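Local structure of transcription activator HlyU (Vibrio vulnificus, 3JTH) at residues A[25-33]-A[84-92]. The protein activates transcription, probably by binding DNA as a dimeric winged helix-turn-helix regulator of the ArsR family, with the rtxA toxin gene a likely target. Sequence-based numbering, arbitrary orientation.
Sequences RLQILCMLH and VKAMIKLLH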
ATOM      1  N   ARG A  25      11.872  -3.022  -3.479  1.00 27.40           N
ATOM      2  CA  ARG A  25      11.690  -3.047  -2.040  1.00 26.62           C
ATOM      3  C   ARG A  25      10.614  -4.067  -1.654  1.00 26.72           C
ATOM      4  O   ARG A  25      10.783  -4.829  -0.698  1.00 25.24           O
ATOM      5  CB  ARG A  25      11.284  -1.672  -1.516  1.00 31.62           C
ATOM      6  CG  ARG A  25      12.375  -0.618  -1.661  1.00 35.98           C
ATOM      7  CD  ARG A  25      12.099   0.576  -0.745  1.00 38.22           C
ATOM      8  NE  ARG A  25      10.909   1.327  -1.129  1.00 39.00           N
ATOM      9  CZ  ARG A  25      10.930   2.442  -1.854  1.00 43.18           C
ATOM     10  NH1 ARG A  25      12.083   2.940  -2.280  1.00 41.37           N
ATOM     11  NH2 ARG A  25       9.796   3.070  -2.140  1.00 41.76           N
ATOM     12  N   LEU A  26       9.509  -4.082  -2.398  1.00 25.01           N
ATOM     13  CA  LEU A  26       8.430  -5.011  -2.083  1.00 26.97           C
ATOM     14  C   LEU A  26       8.907  -6.445  -2.240  1.00 23.14           C
ATOM     15  O   LEU A  26       8.620  -7.303  -1.407  1.00 26.45           O
ATOM     16  CB  LEU A  26       7.208  -4.746  -2.972  1.00 25.44           C
ATOM     17  CG  LEU A  26       5.937  -5.440  -2.472  1.00 27.97           C
ATOM     18  CD1 LEU A  26       5.638  -4.990  -1.041  1.00 28.60           C
ATOM     19  CD2 LEU A  26       4.761  -5.124  -3.376  1.00 29.46           C
ATOM     20  N   GLN A  27       9.658  -6.710  -3.297  1.00 27.27           N
ATOM     21  CA  GLN A  27      10.155  -8.060  -3.507  1.00 27.98           C
ATOM     22  C   GLN A  27      10.994  -8.480  -2.306  1.00 26.89           C
ATOM     23  O   GLN A  27      10.903  -9.606  -1.830  1.00 24.97           O
ATOM     24  CB  GLN A  27      10.980  -8.122  -4.793  1.00 26.42           C
ATOM     25  CG  GLN A  27      10.154  -7.858  -6.042  1.00 28.40           C
ATOM     26  CD  GLN A  27      10.992  -7.835  -7.317  1.00 31.45           C
ATOM     27  OE1 GLN A  27      10.517  -7.423  -8.378  1.00 31.51           O
ATOM     28  NE2 GLN A  27      12.238  -8.279  -7.216  1.00 29.00           N
ATOM     29  N   ILE A  28      11.806  -7.552  -1.816  1.00 26.73           N
ATOM     30  CA  ILE A  28      12.657  -7.811  -0.667  1.00 26.14           C
ATOM     31  C   ILE A  28      11.797  -8.024   0.574  1.00 27.11           C
ATOM     32  O   ILE A  28      12.018  -8.958   1.340  1.00 27.77           O
ATOM     33  CB  ILE A  28      13.616  -6.634  -0.414  1.00 24.31           C
ATOM     34  CG1 ILE A  28      14.652  -6.561  -1.541  1.00 26.51           C
ATOM     35  CG2 ILE A  28      14.275  -6.794   0.946  1.00 25.66           C
ATOM     36  CD1 ILE A  28      15.447  -5.265  -1.550  1.00 27.53           C
ATOM     37  N   LEU A  29      10.822  -7.148   0.777  1.00 23.43           N
ATOM     38  CA  LEU A  29       9.949  -7.279   1.934  1.00 23.80           C
ATOM     39  C   LEU A  29       9.193  -8.610   1.896  1.00 24.81           C
ATOM     40  O   LEU A  29       9.061  -9.285   2.918  1.00 26.34           O
ATOM     41  CB  LEU A  29       8.965  -6.115   1.961  1.00 23.13           C
ATOM     42  CG  LEU A  29       9.602  -4.760   2.299  1.00 24.36           C
ATOM     43  CD1 LEU A  29       8.607  -3.643   2.025  1.00 22.23           C
ATOM     44  CD2 LEU A  29      10.055  -4.763   3.751  1.00 23.87           C
ATOM     45  N   CYS A  30       8.706  -8.982   0.714  1.00 23.03           N
ATOM     46  CA  CYS A  30       7.963 -10.224   0.554  1.00 24.13           C
ATOM     47  C   CYS A  30       8.846 -11.426   0.889  1.00 28.33           C
ATOM     48  O   CYS A  30       8.392 -12.373   1.535  1.00 29.79           O
ATOM     49  CB  CYS A  30       7.438 -10.331  -0.882  1.00 29.61           C
ATOM     50  SG  CYS A  30       6.395  -8.931  -1.393  1.00 38.64           S
HETATM   51  N   MSE A  31      10.107 -11.375   0.457  1.00 27.79           N
HETATM   52  CA  MSE A  31      11.060 -12.448   0.704  1.00 30.77           C
HETATM   53  C   MSE A  31      11.378 -12.617   2.176  1.00 30.37           C
HETATM   54  O   MSE A  31      11.744 -13.715   2.615  1.00 30.50           O
HETATM   55  CB  MSE A  31      12.367 -12.184  -0.050  1.00 49.21           C
HETATM   56  CG  MSE A  31      12.302 -12.466  -1.535  1.00 59.23           C
HETATM   57 SE   MSE A  31      11.771 -14.295  -1.887  1.00 78.27          SE
HETATM   58  CE  MSE A  31      13.318 -15.188  -1.144  1.00 68.54           C
ATOM     59  N   LEU A  32      11.252 -11.530   2.934  1.00 30.84           N
ATOM     60  CA  LEU A  32      11.546 -11.568   4.363  1.00 30.99           C
ATOM     61  C   LEU A  32      10.331 -11.950   5.178  1.00 31.23           C
ATOM     62  O   LEU A  32      10.366 -11.902   6.403  1.00 32.00           O
ATOM     63  CB  LEU A  32      12.094 -10.212   4.851  1.00 22.57           C
ATOM     64  CG  LEU A  32      13.385  -9.805   4.131  1.00 24.73           C
ATOM     65  CD1 LEU A  32      13.922  -8.476   4.645  1.00 23.51           C
ATOM     66  CD2 LEU A  32      14.406 -10.909   4.333  1.00 26.29           C
ATOM     67  N   HIS A  33       9.257 -12.320   4.487  1.00 34.30           N
ATOM     68  CA  HIS A  33       8.029 -12.730   5.153  1.00 34.50           C
ATOM     69  C   HIS A  33       8.296 -13.962   6.017  1.00 33.21           C
ATOM     70  O   HIS A  33       8.593 -15.045   5.506  1.00 34.11           O
ATOM     71  CB  HIS A  33       6.942 -13.042   4.124  1.00 38.16           C
ATOM     72  CG  HIS A  33       5.716 -13.666   4.716  1.00 41.81           C
ATOM     73  ND1 HIS A  33       4.999 -13.075   5.737  1.00 42.94           N
ATOM     74  CD2 HIS A  33       5.093 -14.840   4.453  1.00 43.10           C
ATOM     75  CE1 HIS A  33       3.993 -13.858   6.075  1.00 45.44           C
ATOM     76  NE2 HIS A  33       4.026 -14.938   5.311  1.00 44.46           N
ATOM     77  N   VAL A  84       4.165  -3.493   8.445  1.00 29.37           N
ATOM     78  CA  VAL A  84       4.616  -4.070   7.188  1.00 30.19           C
ATOM     79  C   VAL A  84       4.446  -5.592   7.209  1.00 28.79           C
ATOM     80  O   VAL A  84       4.054  -6.186   6.202  1.00 29.26           O
ATOM     81  CB  VAL A  84       6.080  -3.709   6.887  1.00 33.97           C
ATOM     82  CG1 VAL A  84       7.034  -4.530   7.753  1.00 37.65           C
ATOM     83  CG2 VAL A  84       6.358  -3.916   5.407  1.00 36.39           C
ATOM     84  N   LYS A  85       4.725  -6.214   8.354  1.00 27.75           N
ATOM     85  CA  LYS A  85       4.575  -7.660   8.483  1.00 29.60           C
ATOM     86  C   LYS A  85       3.158  -8.090   8.110  1.00 29.88           C
ATOM     87  O   LYS A  85       2.975  -9.064   7.380  1.00 30.03           O
ATOM     88  CB  LYS A  85       4.890  -8.128   9.912  1.00 34.20           C
ATOM     89  CG  LYS A  85       6.378  -8.182  10.266  1.00 36.52           C
ATOM     90  CD  LYS A  85       6.586  -8.589  11.730  1.00 40.03           C
ATOM     91  CE  LYS A  85       8.068  -8.667  12.092  1.00 42.75           C
ATOM     92  NZ  LYS A  85       8.269  -8.930  13.548  1.00 45.35           N
ATOM     93  N   ALA A  86       2.162  -7.366   8.613  1.00 31.75           N
ATOM     94  CA  ALA A  86       0.762  -7.672   8.333  1.00 31.35           C
ATOM     95  C   ALA A  86       0.388  -7.420   6.866  1.00 30.72           C
ATOM     96  O   ALA A  86      -0.255  -8.256   6.227  1.00 29.57           O
ATOM     97  CB  ALA A  86      -0.134  -6.853   9.255  1.00 43.13           C
HETATM   98  N   MSE A  87       0.780  -6.269   6.331  1.00 27.84           N
HETATM   99  CA  MSE A  87       0.492  -5.954   4.934  1.00 29.45           C
HETATM  100  C   MSE A  87       1.186  -6.976   4.040  1.00 28.46           C
HETATM  101  O   MSE A  87       0.623  -7.423   3.041  1.00 25.60           O
HETATM  102  CB  MSE A  87       0.984  -4.547   4.576  1.00 41.01           C
HETATM  103  CG  MSE A  87       0.024  -3.423   4.953  1.00 49.96           C
HETATM  104 SE   MSE A  87      -1.673  -3.468   3.990  1.00 69.25          SE
HETATM  105  CE  MSE A  87      -1.093  -4.322   2.354  1.00 52.14           C
ATOM    106  N   ILE A  88       2.406  -7.351   4.410  1.00 34.56           N
ATOM    107  CA  ILE A  88       3.138  -8.332   3.627  1.00 32.76           C
ATOM    108  C   ILE A  88       2.429  -9.678   3.709  1.00 33.85           C
ATOM    109  O   ILE A  88       2.273 -10.359   2.698  1.00 32.92           O
ATOM    110  CB  ILE A  88       4.614  -8.457   4.103  1.00 25.70           C
ATOM    111  CG1 ILE A  88       5.413  -7.236   3.625  1.00 25.15           C
ATOM    112  CG2 ILE A  88       5.262  -9.714   3.543  1.00 25.44           C
ATOM    113  CD1 ILE A  88       5.422  -7.042   2.090  1.00 24.24           C
ATOM    114  N   LYS A  89       1.990 -10.055   4.906  1.00 30.54           N
ATOM    115  CA  LYS A  89       1.284 -11.320   5.076  1.00 34.08           C
ATOM    116  C   LYS A  89       0.042 -11.340   4.178  1.00 32.21           C
ATOM    117  O   LYS A  89      -0.259 -12.350   3.553  1.00 33.29           O
ATOM    118  CB  LYS A  89       0.889 -11.507   6.553  1.00 42.21           C
ATOM    119  CG  LYS A  89       0.303 -12.868   6.914  1.00 45.70           C
ATOM    120  CD  LYS A  89       0.286 -13.071   8.435  1.00 48.91           C
ATOM    121  CE  LYS A  89      -0.219 -14.459   8.847  1.00 51.19           C
ATOM    122  NZ  LYS A  89      -1.705 -14.559   8.960  1.00 53.97           N
ATOM    123  N   LEU A  90      -0.676 -10.222   4.117  1.00 29.16           N
ATOM    124  CA  LEU A  90      -1.877 -10.139   3.295  1.00 27.64           C
ATOM    125  C   LEU A  90      -1.544 -10.167   1.804  1.00 28.14           C
ATOM    126  O   LEU A  90      -2.234 -10.816   1.014  1.00 26.32           O
ATOM    127  CB  LEU A  90      -2.654  -8.862   3.614  1.00 27.54           C
ATOM    128  CG  LEU A  90      -3.824  -8.564   2.672  1.00 26.84           C
ATOM    129  CD1 LEU A  90      -4.906  -9.608   2.878  1.00 26.64           C
ATOM    130  CD2 LEU A  90      -4.372  -7.161   2.935  1.00 23.92           C
ATOM    131  N   LEU A  91      -0.498  -9.447   1.413  1.00 27.15           N
ATOM    132  CA  LEU A  91      -0.091  -9.433   0.012  1.00 32.20           C
ATOM    133  C   LEU A  91       0.259 -10.871  -0.411  1.00 32.31           C
ATOM    134  O   LEU A  91      -0.009 -11.284  -1.539  1.00 32.76           O
ATOM    135  CB  LEU A  91       1.113  -8.505  -0.171  1.00 33.14           C
ATOM    136  CG  LEU A  91       0.954  -7.206  -0.983  1.00 37.77           C
ATOM    137  CD1 LEU A  91      -0.472  -6.666  -0.925  1.00 36.70           C
ATOM    138  CD2 LEU A  91       1.943  -6.171  -0.450  1.00 33.53           C
ATOM    139  N   HIS A  92       0.844 -11.630   0.508  1.00 37.24           N
ATOM    140  CA  HIS A  92       1.202 -13.016   0.231  1.00 40.31           C
ATOM    141  C   HIS A  92      -0.038 -13.873  -0.008  1.00 41.15           C
ATOM    142  O   HIS A  92      -0.036 -14.730  -0.889  1.00 41.51           O
ATOM    143  CB  HIS A  92       2.021 -13.599   1.390  1.00 45.73           C
ATOM    144  CG  HIS A  92       3.490 -13.659   1.116  1.00 47.83           C
ATOM    145  ND1 HIS A  92       4.089 -14.744   0.508  1.00 48.20           N
ATOM    146  CD2 HIS A  92       4.476 -12.753   1.319  1.00 48.18           C
ATOM    147  CE1 HIS A  92       5.375 -14.500   0.349  1.00 47.18           C
ATOM    148  NE2 HIS A  92       5.637 -13.297   0.831  1.00 46.33           N
TER
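His-92 hydrogen-bonds across the contact: its NE2 donates to the backbone O of Cys-30 over 3.0 Å, with an N-H...O angle of 157°. The donor stands above the carbonyl plane, while the backbone N of His-33 reaches the same oxygen from the opposite face, so two bonds grip this carbonyl at the helix end. The imidazoles of His-33 and His-92 form an offset stack, centroids 4.5 Å apart and planes 26° from parallel, with His-33 CD2 lying over the centre of the His-92 ring. With CG anti to the backbone N (chi1 171°), the His-33 side chain reaches to helix 82-94, where its CE1 lies 3.8 Å from Lys-89 CA.

Ile-88 fills the middle of the crossing. Its CG2 branch packs 3.8 Å from His-33 CB, whereas the CG1 arm, turned beside its own backbone N and then bent at the second torsion, brings CD1 to 3.7 Å from Leu-29 CB and also against Leu-26 CD1. Farther out, Leu-26 CD1 meets Leu-91 CD2 at 3.9 Å, and both methyls of Leu-29 lie against Val-84 CG2, the two side chains crossing at about a right angle. Met-20 of helix 2-20 touches Leu-26 and Ile-88, and Leu-26 also packs on Ala-13 of the second subunit. Helix 23-31 of the ArsR-type winged helix-turn-helix domain thus packs, nearly perpendicular, on the C-terminal helix 82-94, which pairs with its dimer mate through Met-87 and Leu-90.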